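Local coordinates for protein polyhedrin (Orgyia pseudotsugata cypovirus 5, PDB 5A8U) that forms the bulk of viral occlusion bodies, the microcrystalline polyhedra that shield virus particles from the environment until insect larvae eat them, at residues Val35-Tyr38 and Val42-Val45; Gln49-Ile54 and Val214-Ser219. All coordinates share one frame; numbering follows the deposited sequence.

Interaction 1 and interaction 2 follow one another along the chain and share strand 43-50, which starts beside strand 30-37 in the first and runs into the bend at T51-E52 in the second. Their centres lie about 24 Å apart, on opposite sides of the middle of the chain. Interaction 1 is local, the turn end of a beta hairpin within the six-stranded antiparallel sheet. Interaction 2 spans 160 residues of sequence, bringing the chain between strands 43-50 and 53-58 up to the end of helix 210-216, beside two other subunits. One strand thus links the six-stranded sheet of the polyhedrin subunit to a region where three copies meet.

Interaction 1 of 2, residues Val35-Tyr38 and Val42-Val45; sequences VLKY and VVQV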
loop_
_atom_site.group_PDB
_atom_site.type_symbol
_atom_site.label_atom_id
_atom_site.label_comp_id
_atom_site.label_asym_id
_atom_site.label_seq_id
_atom_site.Cartn_x
_atom_site.Cartn_y
_atom_site.Cartn_z
ATOM N N VAL A 35 -4.932 -12.956 -12.070
ATOM C CA VAL A 35 -5.950 -13.954 -11.781
ATOM C C VAL A 35 -5.282 -15.211 -11.270
ATOM O O VAL A 35 -4.524 -15.848 -11.992
ATOM C CB VAL A 35 -6.777 -14.316 -13.016
ATOM C CG1 VAL A 35 -7.898 -15.274 -12.621
ATOM C CG2 VAL A 35 -7.384 -13.072 -13.626
ATOM N N LEU A 36 -5.550 -15.560 -10.021
ATOM C CA LEU A 36 -4.919 -16.734 -9.417
ATOM C C LEU A 36 -5.855 -17.918 -9.490
ATOM O O LEU A 36 -7.046 -17.768 -9.242
ATOM C CB LEU A 36 -4.576 -16.449 -7.964
ATOM C CG LEU A 36 -3.573 -15.297 -7.845
ATOM C CD1 LEU A 36 -3.529 -14.776 -6.426
ATOM C CD2 LEU A 36 -2.188 -15.784 -8.271
ATOM N N LYS A 37 -5.322 -19.090 -9.832
ATOM C CA LYS A 37 -6.182 -20.252 -10.030
ATOM C C LYS A 37 -5.880 -21.325 -8.996
ATOM O O LYS A 37 -4.705 -21.607 -8.721
ATOM C CB LYS A 37 -5.973 -20.814 -11.435
ATOM C CG LYS A 37 -6.074 -19.740 -12.526
ATOM C CD LYS A 37 -6.253 -20.401 -13.884
ATOM C CE LYS A 37 -7.609 -21.079 -13.952
ATOM N NZ LYS A 37 -7.870 -21.657 -15.302
ATOM N N TYR A 38 -6.941 -21.911 -8.443
ATOM C CA TYR A 38 -6.842 -22.891 -7.362
ATOM C C TYR A 38 -7.438 -24.207 -7.825
ATOM O O TYR A 38 -8.267 -24.230 -8.726
ATOM C CB TYR A 38 -7.532 -22.381 -6.073
ATOM C CG TYR A 38 -6.941 -21.054 -5.664
ATOM C CD1 TYR A 38 -7.417 -19.867 -6.220
ATOM C CD2 TYR A 38 -5.866 -20.985 -4.789
ATOM C CE1 TYR A 38 -6.853 -18.663 -5.908
ATOM C CE2 TYR A 38 -5.288 -19.772 -4.467
ATOM C CZ TYR A 38 -5.793 -18.619 -5.025
ATOM O OH TYR A 38 -5.250 -17.412 -4.714
ATOM N N VAL A 42 -11.703 -22.285 -7.809
ATOM C CA VAL A 42 -11.800 -20.877 -7.434
ATOM C C VAL A 42 -10.805 -20.039 -8.247
ATOM O O VAL A 42 -9.687 -20.486 -8.546
ATOM C CB VAL A 42 -11.544 -20.685 -5.914
ATOM C CG1 VAL A 42 -11.310 -19.201 -5.567
ATOM C CG2 VAL A 42 -12.699 -21.279 -5.110
ATOM N N VAL A 43 -11.228 -18.836 -8.639
ATOM C CA VAL A 43 -10.265 -17.865 -9.162
ATOM C C VAL A 43 -10.273 -16.638 -8.268
ATOM O O VAL A 43 -11.344 -16.166 -7.858
ATOM C CB VAL A 43 -10.495 -17.498 -10.665
ATOM C CG1 VAL A 43 -10.177 -18.694 -11.563
ATOM C CG2 VAL A 43 -11.913 -16.980 -10.916
ATOM N N GLN A 44 -9.080 -16.158 -7.921
ATOM C CA GLN A 44 -8.975 -14.939 -7.130
ATOM C C GLN A 44 -8.429 -13.844 -8.015
ATOM O O GLN A 44 -7.388 -14.017 -8.653
ATOM C CB GLN A 44 -8.076 -15.131 -5.900
ATOM C CG GLN A 44 -8.092 -13.904 -4.974
ATOM C CD GLN A 44 -7.443 -14.167 -3.622
ATOM O OE1 GLN A 44 -7.780 -13.499 -2.638
ATOM N NE2 GLN A 44 -6.511 -15.130 -3.560
ATOM N N VAL A 45 -9.128 -12.713 -8.024
ATOM C CA VAL A 45 -8.848 -11.606 -8.927
ATOM C C VAL A 45 -8.318 -10.404 -8.162
ATOM O O VAL A 45 -8.868 -10.018 -7.130
ATOM C CB VAL A 45 -10.143 -11.168 -9.634
ATOM C CG1 VAL A 45 -9.904 -9.936 -10.552
ATOM C CG2 VAL A 45 -10.749 -12.366 -10.409
HETATM O O HOH W 1 -9.107 -22.262 -10.778
#
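Y38 OH takes part in two hydrogen bonds: it accepts one from Q44 NE2 at 2.9 Å, noticeably bent (134° at the hydrogen), and pairs with the carbonyl of M63. The hydroxyl lies close to the amide plane of Q44, while the phenol ring is turned 57° from that plane. Q44 reaches it on an extended chain, its CG set opposite the backbone N (chi1 -173°). On the way Q44 CB comes up at the ring's edge, 3.7 Å from Y38 CE1. The amide has further partners, NE2 on the carbonyl of K64 and OE1 on the amides of N67 and N70, which together fix which way it is flipped. Behind these side chains runs a regular antiparallel ladder. L36 and Q44 form a hydrogen-bonded pair, with L36 N to Q44 O at 2.8 Å and Q44 N to L36 O at 2.9 Å; V35-V45 and K37-V43 are the non-hydrogen-bonded pairs around it. Nearer the turn of this beta hairpin, Y38 N donates to V42 O at 3.1 Å. A water also donates to V42 O, at 2.9 Å, and to Y38 O, bridging the two carbonyls where the strands begin to part. V42 CG1 packs 4.0 Å from Y38 CD1. On the face away from L36 and Q44, V35 CG1 meets V43 CB at 3.9 Å, and helix 230-241 covers V35, K37, V43 and V45 through residues such as F238, A233 and F237. The chemistry of the two faces therefore differs: mainly apolar packing joins the hairpin to the helix, whereas on the other side the polar ends of buried Y38 and Q44 bond to each other and to M63, K64, N67 and N70.

Interaction 2 of 2, residues Gln49-Ile54 and Val214-Ser219; sequences QGTEVI and VASLIS
Between T51 and V53 on one side and S216 on the other, the planar groups involved are main-chain peptides rather than rings, and water joins them at their N-H and C=O edges. The peptide N-H groups of T51 and V53 reach S216 OG through one water, which accepts from each N at 3.0 Å and donates to the hydroxyl at 2.8 Å. That hydroxyl sits between the N and carbonyl carbon of its own residue (chi1 76°), a position from which it also bonds back to the carbonyl of A213 in the preceding turn of helix 210-216. Q49 O and S216 O share a second water, 2.8 Å from both. The bend joining strands 43-50 and 53-58 is thus hydrated where it faces the helix end, and direct contact is limited to side chains: T51 OG1 rests 3.7 Å from S216 CB, and the V53 and L217 side chains cross at a slant, CG1 of V53 3.9 Å from CD1 of L217. T51 O is held from elsewhere by R196 NE. Other subunits of the trimer crowd in here: V53 packs on A215 and L217 on I218 of the third subunit, while S219 OG hydrogen-bonds to E193 and R126 of the second.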
loop_
_atom_site.group_PDB
_atom_site.type_symbol
_atom_site.label_atom_id
_atom_site.label_comp_id
_atom_site.label_asym_id
_atom_site.label_seq_id
_atom_site.Cartn_x
_atom_site.Cartn_y
_atom_site.Cartn_z
ATOM N N GLN A 49 -5.644 -0.213 -11.519
ATOM C CA GLN A 49 -5.828 0.734 -12.610
ATOM C C GLN A 49 -4.877 1.902 -12.399
ATOM O O GLN A 49 -4.445 2.163 -11.278
ATOM C CB GLN A 49 -7.257 1.287 -12.617
ATOM C CG GLN A 49 -8.352 0.260 -12.696
ATOM C CD GLN A 49 -9.727 0.897 -12.641
ATOM O OE1 GLN A 49 -10.066 1.746 -13.480
ATOM N NE2 GLN A 49 -10.524 0.505 -11.641
ATOM N N GLY A 50 -4.553 2.612 -13.473
ATOM C CA GLY A 50 -3.708 3.792 -13.361
ATOM C C GLY A 50 -3.699 4.529 -14.686
ATOM O O GLY A 50 -4.311 4.086 -15.641
ATOM N N THR A 51 -3.009 5.661 -14.741
ATOM C CA THR A 51 -2.982 6.460 -15.952
ATOM C C THR A 51 -1.628 6.362 -16.650
ATOM O O THR A 51 -1.576 6.097 -17.839
ATOM C CB THR A 51 -3.287 7.917 -15.627
ATOM O OG1 THR A 51 -2.538 8.301 -14.461
ATOM C CG2 THR A 51 -4.773 8.082 -15.359
ATOM N N GLU A 52 -0.537 6.548 -15.908
ATOM C CA GLU A 52 0.801 6.606 -16.502
ATOM C C GLU A 52 1.632 5.395 -16.124
ATOM O O GLU A 52 2.495 4.943 -16.880
ATOM C CB GLU A 52 1.542 7.853 -15.984
ATOM C CG GLU A 52 0.955 9.184 -16.443
ATOM C CD GLU A 52 1.320 9.578 -17.861
ATOM O OE1 GLU A 52 2.142 8.901 -18.529
ATOM O OE2 GLU A 52 0.780 10.610 -18.309
ATOM N N VAL A 53 1.400 4.902 -14.917
ATOM C CA VAL A 53 2.185 3.807 -14.400
ATOM C C VAL A 53 1.288 2.958 -13.515
ATOM O O VAL A 53 0.411 3.455 -12.793
ATOM C CB VAL A 53 3.389 4.329 -13.609
ATOM C CG1 VAL A 53 2.924 5.111 -12.394
ATOM C CG2 VAL A 53 4.309 3.184 -13.191
ATOM N N ILE A 54 1.474 1.660 -13.612
ATOM C CA ILE A 54 0.756 0.772 -12.732
ATOM C C ILE A 54 1.759 -0.235 -12.182
ATOM O O ILE A 54 2.422 -0.936 -12.935
ATOM C CB ILE A 54 -0.405 0.127 -13.481
ATOM C CG1 ILE A 54 -1.314 -0.626 -12.527
ATOM C CG2 ILE A 54 0.096 -0.794 -14.528
ATOM C CD1 ILE A 54 -2.615 -0.993 -13.192
ATOM N N VAL A 214 3.471 10.923 -9.481
ATOM C CA VAL A 214 3.709 10.247 -8.229
ATOM C C VAL A 214 2.368 9.919 -7.572
ATOM O O VAL A 214 2.145 8.789 -7.159
ATOM C CB VAL A 214 4.637 11.070 -7.292
ATOM C CG1 VAL A 214 4.723 10.437 -5.919
ATOM C CG2 VAL A 214 6.046 11.193 -7.919
ATOM N N ALA A 215 1.463 10.894 -7.503
ATOM C CA ALA A 215 0.152 10.653 -6.884
ATOM C C ALA A 215 -0.609 9.495 -7.536
ATOM O O ALA A 215 -1.276 8.711 -6.854
ATOM C CB ALA A 215 -0.697 11.921 -6.922
ATOM N N SER A 216 -0.495 9.379 -8.853
ATOM C CA SER A 216 -1.281 8.393 -9.600
ATOM C C SER A 216 -0.910 6.950 -9.243
ATOM O O SER A 216 -1.661 6.022 -9.519
ATOM C CB SER A 216 -1.095 8.611 -11.102
ATOM O OG SER A 216 0.173 8.128 -11.519
ATOM N N LEU A 217 0.264 6.761 -8.654
ATOM C CA LEU A 217 0.745 5.413 -8.319
ATOM C C LEU A 217 -0.204 4.683 -7.355
ATOM O O LEU A 217 -0.332 3.457 -7.419
ATOM C CB LEU A 217 2.162 5.485 -7.714
ATOM C CG LEU A 217 2.885 4.159 -7.475
ATOM C CD1 LEU A 217 3.240 3.505 -8.813
ATOM C CD2 LEU A 217 4.146 4.348 -6.640
ATOM N N ILE A 218 -0.878 5.436 -6.481
ATOM C CA ILE A 218 -1.705 4.828 -5.448
ATOM C C ILE A 218 -3.083 5.452 -5.271
ATOM O O ILE A 218 -3.740 5.183 -4.279
ATOM C CB ILE A 218 -0.972 4.799 -4.057
ATOM C CG1 ILE A 218 -0.737 6.209 -3.506
ATOM C CG2 ILE A 218 0.350 4.054 -4.166
ATOM C CD1 ILE A 218 -0.081 6.191 -2.133
ATOM N N SER A 219 -3.518 6.286 -6.216
ATOM C CA SER A 219 -4.792 6.993 -6.052
ATOM C C SER A 219 -5.967 6.338 -6.795
ATOM O O SER A 219 -7.005 6.980 -7.031
ATOM C CB SER A 219 -4.657 8.459 -6.473
ATOM O OG SER A 219 -4.330 8.545 -7.853
HETATM O O HOH W 2 -2.375 3.352 -9.867
HETATM O O HOH W 3 -0.638 5.893 -12.968
#